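Side-chain contacts in diaminopimelate decarboxylase (Psychromonas ingrahamii, PDB 4XG1), which probably decarboxylates meso-diaminopimelate to L-lysine with the help of pyridoxal 5'-phosphate, the closing step of the diaminopimelate route to lysine: residues 341-346 / 352-357; 311-314 / 318-321; 137-142 / 189-194; 181-186 / 195-200. All coordinates share one frame; numbering follows the deposited sequence.

Contact 1. Residues 341-346 / 352-357; sequences YDIVGP and DFLGKE
A classic beta bulge breaks this antiparallel pairing: Leu-354 and Gly-355 both face Ile-343 and share its carbonyl. Leu-354 N gives Ile-343 O a bond of 2.8 Å, and Gly-355 N adds a weak one of 3.3 Å. In return Ile-343 N donates to Gly-355 O at 2.8 Å. Beyond the bulge, the side chain of Asp-342 takes over from the backbone: its OD1 accepts Glu-357 N at 2.8 Å in an almost straight bond (174° at the hydrogen). CG of Asp-342 lies beside its own backbone N and opposite the carbonyl carbon (chi1 -80°), which brings the carboxylate across to where the partner strand turns a corner. The stem of Lys-356 crosses it, with CG 3.7 Å from Asp-342 OD2, and runs on to lay CE over the centre of the Phe-353 ring. An alanine in place of Asp-342 would probably leave Glu-357 N without its acceptor and the corner freer to shift. At the other end Val-344 CG1 rests on Phe-353 CB at 3.9 Å. Asp-352 turns its carboxylate to Met-308 N, Ile-347 N and, by a salt bridge, Lys-171 of the second subunit. Strand 300-304, parallel to 338-344, extends the sheet beyond the hairpin of strands 338-344 and 353-361; it bonds to Asp-342 and Val-344 and packs Ala-302 against Ile-343.

Contact 2. Residues 311-314 / 318-321; sequences LIRP and SAWQ. With LLP ((2S)-2-amino-6-[[3-hydroxy-2-methyl-5-(phosphonooxymethyl)pyridin-4-yl]methylideneamino]hexanoic acid), chain T.
Arg-313 passes its side chain over the methyl group of Ala-319, whose CB lies 3.9 Å from Arg-313 CB and 3.4 Å from Arg-313 NH1, so that root and tip of the arginine both touch it. The chain manages this by bending at chi3 (53°), which folds the guanidinium back beside the loop that follows the helix. There Arg-313 NH1 meets Gln-321 OE1 at 3.2 Å, a weak, bent hydrogen bond that reaches the guanidinium at its edge; the amide plane stands 80° away from it. Gln-321 NE2 has its own weak partner in Ser-372 O. NE and NH2 serve the bound LLP. Arg-313 NE donates to LLP O at 2.7 Å, nearly straight at 169°, while Arg-313 NH2 reaches LLP OXT at 2.8 Å, so two bonds side by side grip the carboxylate at the guanidinium edge. A leucine here would probably leave that carboxylate without its paired donors and Gln-321 OE1 without its guanidinium partner. On the backbone side, a weak bond of 3.4 Å from Ala-319 N to Arg-313 O helps turn the chain at the end of helix 313-317, where Ser-318 has positive phi. Close by stand Arg-277 and Tyr-376, which probably also serve the pocket. An arginine paired side-on, through NE and NH2, with a carboxylate is consistent with a substrate-binding residue of a diaminopimelate decarboxylase active site; LLP resembles the aldimine of the product, L-lysine, with pyridoxal phosphate.

Contact 3. Residues 137-142 / 189-194; sequences VAKALN and LEFLEI. With K (potassium ion), chain O.
Helix 128-140 ends in a Schellman motif at Asn-142, whose positive phi turns the chain just where Lys-139 and Phe-191 approach, their CA atoms 5.6 Å apart. The setting is the TIM barrel: the helix abuts the loop that leads into barrel strand 192-198. Phe-191 does most of the touching. Its ring lies against the last helical turn, with Lys-139 CA over one face, 3.8 Å from the centroid and 15° off the normal, a CH-pi contact. With CG of Lys-139 opposite its backbone N (chi1 -173°), the side chain brings CG to within 3.5 Å of Phe-191 CE2 before its extended end leads the amine off. The edge of the ring is met by Asn-142, whose OD1 lies 3.7 Å from Phe-191 CE1, the amide standing almost perpendicular to the ring. At the root of the ring, Ala-138 CB packs on Phe-191 CB at 3.8 Å. The contact is thus apolar and aromatic in character, while the backbone of Phe-191 is tied to the same helix by a bond from its N to Asn-135 OD1. Backbone carbonyls on both sides of Phe-191 in the chain turn to a potassium ion, which Leu-192 O binds at 3.0 Å and Leu-189 O at 3.1 Å; Ser-187 O joins them. A water, 2.6 Å from the potassium, is a further ligand and accepts a hydrogen bond from Ile-194 N.

Contact 4. Residues 181-186 / 195-200; sequences DVYKIA and KGVDCH. With LLP ((2S)-2-amino-6-[[3-hydroxy-2-methyl-5-(phosphonooxymethyl)pyridin-4-yl]methylideneamino]hexanoic acid), chain T; SCN (thiocyanate ion), chain M.
Tyr-183 leaves helix 179-188 at CB with its bond directed toward Gly-196 and Val-197 of strand 192-198, and everything that touches the strand lies at the far end of its ring. On one side Tyr-183 CE1 comes to 3.6 Å from Gly-196 O, which sits at the ring edge, in plane. On the other, Tyr-183 CE2 is more distant, 4.1 Å from Val-197 CG2, and Tyr-183 CZ packs on that methyl at 3.6 Å. The tip, OH, donates to Gly-196 O; the modelled separation is very short, so the exact place of the hydroxyl is doubtful. The same OH also receives Ile-149 N from strand 145-152, so it sits between two neighbouring barrel strands. Further along the second segment, His-200 swings its imidazole opposite its backbone N (chi1 175°) and lays one face against the pyridine ring of LLP. LLP C3 lies over the centre of the imidazole, and His-200 CE1 is 3.4 Å from LLP C5. The bond between Gly-239 N and His-200 ND1 helps set the rotation of the imidazole, while His-200 NE2 makes a weak bond of 3.3 Å to N of a thiocyanate. Strand 145-152, helix 179-188 and strand 192-198 form a beta-alpha-beta crossover of the TIM barrel, in which the helix packs on the outside of the strands and the C-terminal end of strand 192-198 leads to a residue stacked on the cofactor ring.

In the fold
The four contacts form two pairs on opposite sides of the chain's centre. Contacts 3 and 4 share strand 192-198, their centres 15 Å apart, and meet where Ile-194 CD1 lies 3.4 Å from Tyr-183 O. Contacts 1 and 2, 10 Å apart between centres, touch through Phe-353 CZ and Pro-314 O at 3.3 Å. LLP bridges the pairs: contact 4 supplies the histidine on its pyridine ring, contact 2 the arginine at its lysine carboxylate, though nearest atoms of the two stay about 12 Å apart. Contact 1 has a bound LLP about 9 Å from the Asp-352 side chain, probably in the dimer's other active site; Glu-349 lies between its segments, and the second subunit's copy bonds the LLP of contacts 2 and 4.

Contact 1. Residues 341-346 / 352-357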
# COMPACT_ATOMS: atom_id res chain seq x y z
N TYR B 341 -12.28 -0.33 -22.58
CA TYR B 341 -11.64 0.66 -21.72
C TYR B 341 -10.63 0.00 -20.78
O TYR B 341 -10.87 -1.08 -20.25
CB TYR B 341 -12.68 1.38 -20.85
CG TYR B 341 -13.64 2.27 -21.57
CD1 TYR B 341 -13.27 3.53 -22.00
CD2 TYR B 341 -14.95 1.85 -21.80
CE1 TYR B 341 -14.17 4.35 -22.66
CE2 TYR B 341 -15.86 2.67 -22.45
CZ TYR B 341 -15.46 3.91 -22.88
OH TYR B 341 -16.37 4.70 -23.53
N ASP B 342 -9.55 0.72 -20.53
CA ASP B 342 -8.79 0.55 -19.31
C ASP B 342 -9.44 1.44 -18.28
O ASP B 342 -9.68 2.64 -18.52
CB ASP B 342 -7.35 0.93 -19.52
CG ASP B 342 -6.57 -0.16 -20.19
OD1 ASP B 342 -7.19 -1.16 -20.67
OD2 ASP B 342 -5.32 -0.03 -20.25
N ILE B 343 -9.74 0.86 -17.13
CA ILE B 343 -10.28 1.61 -15.99
C ILE B 343 -9.15 2.07 -15.11
O ILE B 343 -8.46 1.26 -14.50
CB ILE B 343 -11.21 0.73 -15.16
CG1 ILE B 343 -12.17 -0.02 -16.09
CG2 ILE B 343 -11.97 1.56 -14.13
CD1 ILE B 343 -12.94 0.88 -17.02
N VAL B 344 -8.97 3.38 -15.02
CA VAL B 344 -7.82 3.93 -14.32
C VAL B 344 -8.20 5.11 -13.40
O VAL B 344 -9.23 5.75 -13.59
CB VAL B 344 -6.74 4.39 -15.32
CG1 VAL B 344 -6.28 3.25 -16.21
CG2 VAL B 344 -7.25 5.55 -16.18
N GLY B 345 -7.35 5.39 -12.43
CA GLY B 345 -7.70 6.36 -11.41
C GLY B 345 -6.95 7.64 -11.64
O GLY B 345 -6.19 7.75 -12.57
N PRO B 346 -7.11 8.61 -10.72
CA PRO B 346 -6.43 9.88 -10.81
C PRO B 346 -4.96 9.90 -10.43
O PRO B 346 -4.32 10.95 -10.55
CB PRO B 346 -7.20 10.75 -9.82
CG PRO B 346 -8.45 10.00 -9.53
CD PRO B 346 -8.02 8.58 -9.57
N ASP B 352 -1.17 3.02 -11.84
CA ASP B 352 -2.47 3.24 -11.21
C ASP B 352 -3.59 2.86 -12.13
O ASP B 352 -4.12 3.70 -12.84
CB ASP B 352 -2.68 4.66 -10.71
CG ASP B 352 -4.11 4.91 -10.27
OD1 ASP B 352 -4.71 4.00 -9.66
OD2 ASP B 352 -4.66 6.00 -10.57
N PHE B 353 -4.00 1.60 -12.07
CA PHE B 353 -5.17 1.13 -12.79
C PHE B 353 -5.99 0.17 -11.92
O PHE B 353 -5.49 -0.39 -10.95
CB PHE B 353 -4.76 0.42 -14.08
CG PHE B 353 -4.03 -0.87 -13.86
CD1 PHE B 353 -2.65 -0.90 -13.74
CD2 PHE B 353 -4.73 -2.08 -13.78
CE1 PHE B 353 -1.98 -2.13 -13.52
CE2 PHE B 353 -4.06 -3.30 -13.57
CZ PHE B 353 -2.69 -3.32 -13.45
N LEU B 354 -7.25 0.01 -12.27
CA LEU B 354 -8.12 -0.92 -11.59
C LEU B 354 -8.46 -2.14 -12.44
O LEU B 354 -8.76 -3.22 -11.90
CB LEU B 354 -9.39 -0.23 -11.20
CG LEU B 354 -9.15 0.95 -10.27
CD1 LEU B 354 -10.48 1.58 -10.05
CD2 LEU B 354 -8.56 0.54 -8.92
N GLY B 355 -8.42 -1.97 -13.76
CA GLY B 355 -8.68 -3.08 -14.65
C GLY B 355 -8.33 -2.70 -16.07
O GLY B 355 -8.41 -1.54 -16.43
N LYS B 356 -7.98 -3.70 -16.87
CA LYS B 356 -7.62 -3.49 -18.28
C LYS B 356 -8.59 -4.16 -19.27
O LYS B 356 -9.25 -5.15 -18.95
CB LYS B 356 -6.21 -3.93 -18.49
CG LYS B 356 -5.28 -2.90 -17.94
CD LYS B 356 -3.85 -3.33 -17.90
CE LYS B 356 -3.00 -2.13 -17.52
NZ LYS B 356 -1.63 -2.53 -17.14
N GLU B 357 -8.70 -3.55 -20.43
CA GLU B 357 -9.51 -4.06 -21.54
C GLU B 357 -10.85 -4.57 -21.13
O GLU B 357 -11.15 -5.73 -21.28
CB GLU B 357 -8.75 -5.19 -22.22
CG GLU B 357 -7.49 -4.72 -22.93
CD GLU B 357 -6.92 -5.81 -23.84
OE1 GLU B 357 -7.63 -6.24 -24.77
OE2 GLU B 357 -5.78 -6.25 -23.61

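Contact 2. Residues 311-314 / 318-321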
# COMPACT_ATOMS: atom_id res chain seq x y z
N LEU B 311 -7.33 0.63 -3.81
CA LEU B 311 -7.27 -0.79 -4.12
C LEU B 311 -6.03 -1.09 -4.88
O LEU B 311 -5.90 -0.73 -6.07
CB LEU B 311 -8.47 -1.22 -4.96
CG LEU B 311 -8.50 -2.68 -5.43
CD1 LEU B 311 -8.77 -3.62 -4.28
CD2 LEU B 311 -9.59 -2.88 -6.46
N ILE B 312 -5.10 -1.78 -4.24
CA ILE B 312 -3.78 -1.97 -4.86
C ILE B 312 -3.61 -3.29 -5.62
O ILE B 312 -2.60 -3.50 -6.29
CB ILE B 312 -2.67 -1.78 -3.82
CG1 ILE B 312 -1.35 -1.42 -4.52
CG2 ILE B 312 -2.50 -3.05 -3.01
CD1 ILE B 312 -0.29 -0.87 -3.61
N ARG B 313 -4.59 -4.17 -5.51
CA ARG B 313 -4.39 -5.56 -5.96
C ARG B 313 -4.07 -5.62 -7.45
O ARG B 313 -3.15 -6.33 -7.85
CB ARG B 313 -5.57 -6.46 -5.60
CG ARG B 313 -6.04 -6.35 -4.16
CD ARG B 313 -6.81 -7.56 -3.64
NE ARG B 313 -6.04 -8.79 -3.86
CZ ARG B 313 -6.23 -9.69 -4.84
NH1 ARG B 313 -7.21 -9.53 -5.73
NH2 ARG B 313 -5.46 -10.76 -4.90
N PRO B 314 -4.79 -4.87 -8.28
CA PRO B 314 -4.45 -4.90 -9.68
C PRO B 314 -3.04 -4.41 -9.97
O PRO B 314 -2.29 -5.06 -10.71
CB PRO B 314 -5.50 -3.97 -10.32
CG PRO B 314 -6.67 -4.03 -9.38
CD PRO B 314 -6.00 -4.07 -8.03
N SER B 318 -1.24 -7.68 -10.57
CA SER B 318 -2.06 -7.87 -11.80
C SER B 318 -3.31 -8.67 -11.52
O SER B 318 -3.70 -9.51 -12.31
CB SER B 318 -1.28 -8.57 -12.92
OG SER B 318 -0.03 -7.91 -13.17
N ALA B 319 -3.93 -8.44 -10.38
CA ALA B 319 -5.13 -9.14 -10.08
C ALA B 319 -6.20 -8.69 -11.02
O ALA B 319 -6.25 -7.50 -11.41
CB ALA B 319 -5.56 -8.89 -8.64
N TRP B 320 -7.06 -9.63 -11.40
CA TRP B 320 -8.22 -9.35 -12.23
C TRP B 320 -9.40 -9.26 -11.32
O TRP B 320 -9.69 -10.16 -10.60
CB TRP B 320 -8.42 -10.45 -13.27
CG TRP B 320 -9.36 -10.04 -14.43
CD1 TRP B 320 -8.99 -9.49 -15.64
CD2 TRP B 320 -10.79 -10.08 -14.43
NE1 TRP B 320 -10.11 -9.20 -16.39
CE2 TRP B 320 -11.23 -9.55 -15.68
CE3 TRP B 320 -11.74 -10.52 -13.51
CZ2 TRP B 320 -12.57 -9.45 -16.04
CZ3 TRP B 320 -13.10 -10.44 -13.87
CH2 TRP B 320 -13.50 -9.91 -15.14
N GLN B 321 -10.02 -8.10 -11.29
CA GLN B 321 -11.16 -7.84 -10.45
C GLN B 321 -12.30 -7.41 -11.39
O GLN B 321 -12.12 -6.54 -12.25
CB GLN B 321 -10.77 -6.71 -9.51
CG GLN B 321 -11.04 -7.03 -8.06
CD GLN B 321 -9.89 -7.43 -7.17
OE1 GLN B 321 -8.71 -7.27 -7.43
NE2 GLN B 321 -10.27 -7.99 -6.07
N1 LLP T . -2.79 -17.30 7.98
C2 LLP T . -1.56 -16.83 7.73
C2' LLP T . -0.42 -17.22 8.63
C3 LLP T . -1.39 -15.93 6.57
O3 LLP T . -0.16 -15.46 6.25
C4 LLP T . -2.55 -15.60 5.74
C4' LLP T . -2.47 -14.72 4.53
C5 LLP T . -3.85 -16.18 6.12
C6 LLP T . -3.89 -16.99 7.25
C5' LLP T . -5.12 -15.91 5.37
OP4 LLP T . -5.07 -16.31 4.06
P LLP T . -6.31 -16.21 3.05
OP1 LLP T . -6.82 -14.79 3.24
OP2 LLP T . -5.79 -16.62 1.65
OP3 LLP T . -7.28 -17.36 3.38
N LLP T . -2.31 -9.27 -0.11
CA LLP T . -2.55 -10.59 -0.83
CB LLP T . -3.02 -11.67 0.14
CG LLP T . -1.95 -12.60 0.68
CD LLP T . -2.03 -12.76 2.19
CE LLP T . -1.08 -13.87 2.66
NZ LLP T . -1.16 -14.31 4.06
C LLP T . -3.65 -10.40 -1.83
O LLP T . -4.27 -9.35 -1.91
OXT LLP T . -3.99 -11.27 -2.61

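Contact 3. Residues 137-142 / 189-194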
# COMPACT_ATOMS: atom_id res chain seq x y z
N VAL B 137 10.52 -13.27 27.18
CA VAL B 137 9.48 -12.34 27.63
C VAL B 137 8.50 -13.01 28.60
O VAL B 137 8.06 -12.40 29.57
CB VAL B 137 8.71 -11.75 26.41
CG1 VAL B 137 7.38 -11.11 26.82
CG2 VAL B 137 9.59 -10.73 25.69
N ALA B 138 8.13 -14.25 28.32
CA ALA B 138 7.27 -15.06 29.21
C ALA B 138 7.91 -15.22 30.59
O ALA B 138 7.25 -15.14 31.63
CB ALA B 138 7.07 -16.42 28.60
N LYS B 139 9.22 -15.43 30.58
CA LYS B 139 10.01 -15.55 31.77
C LYS B 139 9.84 -14.26 32.56
O LYS B 139 9.42 -14.29 33.70
CB LYS B 139 11.47 -15.79 31.39
CG LYS B 139 12.40 -16.09 32.55
CD LYS B 139 13.86 -16.07 32.16
CE LYS B 139 14.79 -15.93 33.36
NZ LYS B 139 16.12 -15.36 33.00
N ALA B 140 10.14 -13.13 31.93
CA ALA B 140 10.06 -11.86 32.62
C ALA B 140 8.68 -11.58 33.22
O ALA B 140 8.58 -10.82 34.17
CB ALA B 140 10.49 -10.73 31.70
N LEU B 141 7.62 -12.15 32.66
CA LEU B 141 6.27 -11.94 33.17
C LEU B 141 5.84 -13.07 34.05
O LEU B 141 4.71 -13.10 34.50
CB LEU B 141 5.24 -11.84 32.00
CG LEU B 141 5.29 -10.63 31.05
CD1 LEU B 141 4.28 -10.83 29.92
CD2 LEU B 141 5.02 -9.32 31.78
N ASN B 142 6.72 -14.05 34.22
CA ASN B 142 6.37 -15.28 34.90
C ASN B 142 5.07 -15.96 34.46
O ASN B 142 4.27 -16.39 35.29
CB ASN B 142 6.44 -15.10 36.42
CG ASN B 142 7.54 -15.92 37.03
OD1 ASN B 142 7.49 -17.13 36.98
ND2 ASN B 142 8.57 -15.26 37.55
N LEU B 189 12.44 -25.52 26.78
CA LEU B 189 12.29 -24.19 27.30
C LEU B 189 11.15 -24.18 28.29
O LEU B 189 10.08 -24.81 28.08
CB LEU B 189 12.11 -23.17 26.18
CG LEU B 189 13.39 -22.99 25.37
CD1 LEU B 189 13.07 -22.40 24.00
CD2 LEU B 189 14.41 -22.14 26.11
N GLU B 190 11.44 -23.45 29.36
CA GLU B 190 10.73 -23.57 30.63
C GLU B 190 9.47 -22.78 30.59
O GLU B 190 8.44 -23.24 31.08
CB GLU B 190 11.58 -23.01 31.75
CG GLU B 190 11.30 -23.61 33.12
CD GLU B 190 12.09 -22.86 34.20
OE1 GLU B 190 13.09 -22.19 33.86
OE2 GLU B 190 11.70 -22.95 35.38
N PHE B 191 9.56 -21.59 30.00
CA PHE B 191 8.46 -20.64 29.95
C PHE B 191 7.63 -20.72 28.66
O PHE B 191 6.76 -19.87 28.43
CB PHE B 191 8.99 -19.25 30.27
CG PHE B 191 9.42 -19.12 31.69
CD1 PHE B 191 8.47 -18.96 32.69
CD2 PHE B 191 10.76 -19.27 32.06
CE1 PHE B 191 8.85 -18.88 34.02
CE2 PHE B 191 11.14 -19.19 33.39
CZ PHE B 191 10.19 -18.99 34.37
N LEU B 192 7.85 -21.78 27.88
CA LEU B 192 7.00 -22.10 26.75
C LEU B 192 6.23 -23.33 27.03
O LEU B 192 6.69 -24.17 27.77
CB LEU B 192 7.83 -22.34 25.50
CG LEU B 192 8.87 -21.28 25.14
CD1 LEU B 192 9.49 -21.63 23.79
CD2 LEU B 192 8.28 -19.88 25.11
N GLU B 193 5.10 -23.49 26.36
CA GLU B 193 4.31 -24.64 26.53
C GLU B 193 3.74 -25.04 25.18
O GLU B 193 2.83 -24.41 24.64
CB GLU B 193 3.19 -24.38 27.53
CG GLU B 193 2.32 -25.62 27.78
CD GLU B 193 1.16 -25.36 28.72
OE1 GLU B 193 1.19 -24.36 29.48
OE2 GLU B 193 0.23 -26.20 28.73
N ILE B 194 4.22 -26.16 24.68
CA ILE B 194 3.80 -26.65 23.39
C ILE B 194 2.33 -27.02 23.39
O ILE B 194 1.90 -27.90 24.12
CB ILE B 194 4.65 -27.85 22.99
CG1 ILE B 194 6.11 -27.41 22.82
CG2 ILE B 194 4.12 -28.47 21.71
CD1 ILE B 194 7.16 -28.52 22.87
K K O . 7.82 -26.86 27.30
O HOH W 1 5.75 -28.28 26.46

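Contact 4. Residues 181-186 / 195-200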
# COMPACT_ATOMS: atom_id res chain seq x y z
N ASP B 181 13.63 -31.25 15.87
CA ASP B 181 14.71 -30.58 16.51
C ASP B 181 14.25 -29.31 17.21
O ASP B 181 14.71 -29.02 18.31
CB ASP B 181 15.83 -30.28 15.52
CG ASP B 181 16.37 -31.55 14.89
OD1 ASP B 181 15.58 -32.26 14.22
OD2 ASP B 181 17.57 -31.81 15.07
N VAL B 182 13.37 -28.53 16.57
CA VAL B 182 12.99 -27.26 17.17
C VAL B 182 11.87 -27.50 18.18
O VAL B 182 11.80 -26.80 19.19
CB VAL B 182 12.61 -26.13 16.15
CG1 VAL B 182 13.76 -25.82 15.20
CG2 VAL B 182 11.36 -26.48 15.38
N TYR B 183 11.00 -28.45 17.89
CA TYR B 183 9.99 -28.81 18.84
C TYR B 183 10.65 -29.24 20.12
O TYR B 183 10.11 -29.05 21.21
CB TYR B 183 9.08 -29.89 18.30
CG TYR B 183 7.80 -29.31 17.83
CD1 TYR B 183 6.81 -28.94 18.72
CD2 TYR B 183 7.56 -29.09 16.46
CE1 TYR B 183 5.60 -28.41 18.28
CE2 TYR B 183 6.35 -28.54 16.02
CZ TYR B 183 5.39 -28.20 16.93
OH TYR B 183 4.18 -27.70 16.51
N LYS B 184 11.83 -29.84 19.98
CA LYS B 184 12.59 -30.28 21.12
C LYS B 184 13.01 -29.09 21.92
O LYS B 184 12.77 -29.03 23.11
CB LYS B 184 13.83 -31.08 20.67
CG LYS B 184 14.74 -31.55 21.81
CD LYS B 184 15.44 -32.86 21.43
CE LYS B 184 16.16 -33.56 22.62
NZ LYS B 184 16.30 -32.74 23.88
N ILE B 185 13.69 -28.17 21.25
CA ILE B 185 14.19 -26.95 21.88
C ILE B 185 13.08 -26.26 22.64
O ILE B 185 13.29 -25.77 23.75
CB ILE B 185 14.74 -25.97 20.83
CG1 ILE B 185 16.05 -26.51 20.26
CG2 ILE B 185 14.97 -24.60 21.45
CD1 ILE B 185 16.56 -25.79 19.02
N ALA B 186 11.89 -26.24 22.06
CA ALA B 186 10.74 -25.65 22.70
C ALA B 186 10.41 -26.38 23.99
O ALA B 186 10.18 -25.75 25.02
CB ALA B 186 9.53 -25.68 21.77
N LYS B 195 1.55 -26.35 22.54
CA LYS B 195 0.12 -26.67 22.40
C LYS B 195 -0.26 -27.22 21.07
O LYS B 195 -1.28 -27.92 20.97
CB LYS B 195 -0.73 -25.43 22.66
CG LYS B 195 -0.44 -24.76 23.99
CD LYS B 195 -0.85 -25.64 25.18
CE LYS B 195 -2.30 -25.43 25.53
NZ LYS B 195 -2.68 -26.34 26.64
N GLY B 196 0.51 -26.90 20.03
CA GLY B 196 0.03 -27.22 18.70
C GLY B 196 1.04 -27.32 17.60
O GLY B 196 2.24 -27.13 17.79
N VAL B 197 0.51 -27.65 16.43
CA VAL B 197 1.26 -27.59 15.18
C VAL B 197 0.51 -26.69 14.21
O VAL B 197 -0.72 -26.77 14.07
CB VAL B 197 1.42 -29.01 14.61
CG1 VAL B 197 1.79 -28.99 13.13
CG2 VAL B 197 2.49 -29.73 15.40
N ASP B 198 1.27 -25.88 13.49
CA ASP B 198 0.69 -24.89 12.58
C ASP B 198 1.32 -24.92 11.19
O ASP B 198 2.49 -25.26 11.01
CB ASP B 198 0.90 -23.50 13.21
CG ASP B 198 0.59 -22.37 12.27
OD1 ASP B 198 -0.61 -22.20 11.88
OD2 ASP B 198 1.56 -21.66 11.91
N CYS B 199 0.51 -24.59 10.18
CA CYS B 199 1.04 -24.30 8.89
C CYS B 199 0.16 -23.35 8.07
O CYS B 199 -1.05 -23.20 8.32
CB CYS B 199 1.24 -25.57 8.10
SG CYS B 199 -0.34 -26.20 7.47
N HIS B 200 0.79 -22.71 7.08
CA HIS B 200 0.05 -21.96 6.11
C HIS B 200 0.77 -22.09 4.76
O HIS B 200 1.91 -21.71 4.67
CB HIS B 200 -0.10 -20.49 6.57
CG HIS B 200 -0.77 -19.62 5.56
ND1 HIS B 200 -2.13 -19.52 5.46
CD2 HIS B 200 -0.27 -18.82 4.59
CE1 HIS B 200 -2.46 -18.73 4.45
NE2 HIS B 200 -1.34 -18.27 3.92
N1 LLP T . -2.79 -17.30 7.98
C2 LLP T . -1.56 -16.83 7.73
C2' LLP T . -0.42 -17.22 8.63
C3 LLP T . -1.39 -15.93 6.57
O3 LLP T . -0.16 -15.46 6.25
C4 LLP T . -2.55 -15.60 5.74
C4' LLP T . -2.47 -14.72 4.53
C5 LLP T . -3.85 -16.18 6.12
C6 LLP T . -3.89 -16.99 7.25
C5' LLP T . -5.12 -15.91 5.37
OP4 LLP T . -5.07 -16.31 4.06
P LLP T . -6.31 -16.21 3.05
OP1 LLP T . -6.82 -14.79 3.24
OP2 LLP T . -5.79 -16.62 1.65
OP3 LLP T . -7.28 -17.36 3.38
N LLP T . -2.31 -9.27 -0.11
CA LLP T . -2.55 -10.59 -0.83
CB LLP T . -3.02 -11.67 0.14
CG LLP T . -1.95 -12.60 0.68
CD LLP T . -2.03 -12.76 2.19
CE LLP T . -1.08 -13.87 2.66
NZ LLP T . -1.16 -14.31 4.06
C LLP T . -3.65 -10.40 -1.83
O LLP T . -4.27 -9.35 -1.91
OXT LLP T . -3.99 -11.27 -2.61
S SCN M . 2.50 -17.81 2.58
C SCN M . 1.29 -17.01 2.10
N SCN M . 0.33 -16.49 1.71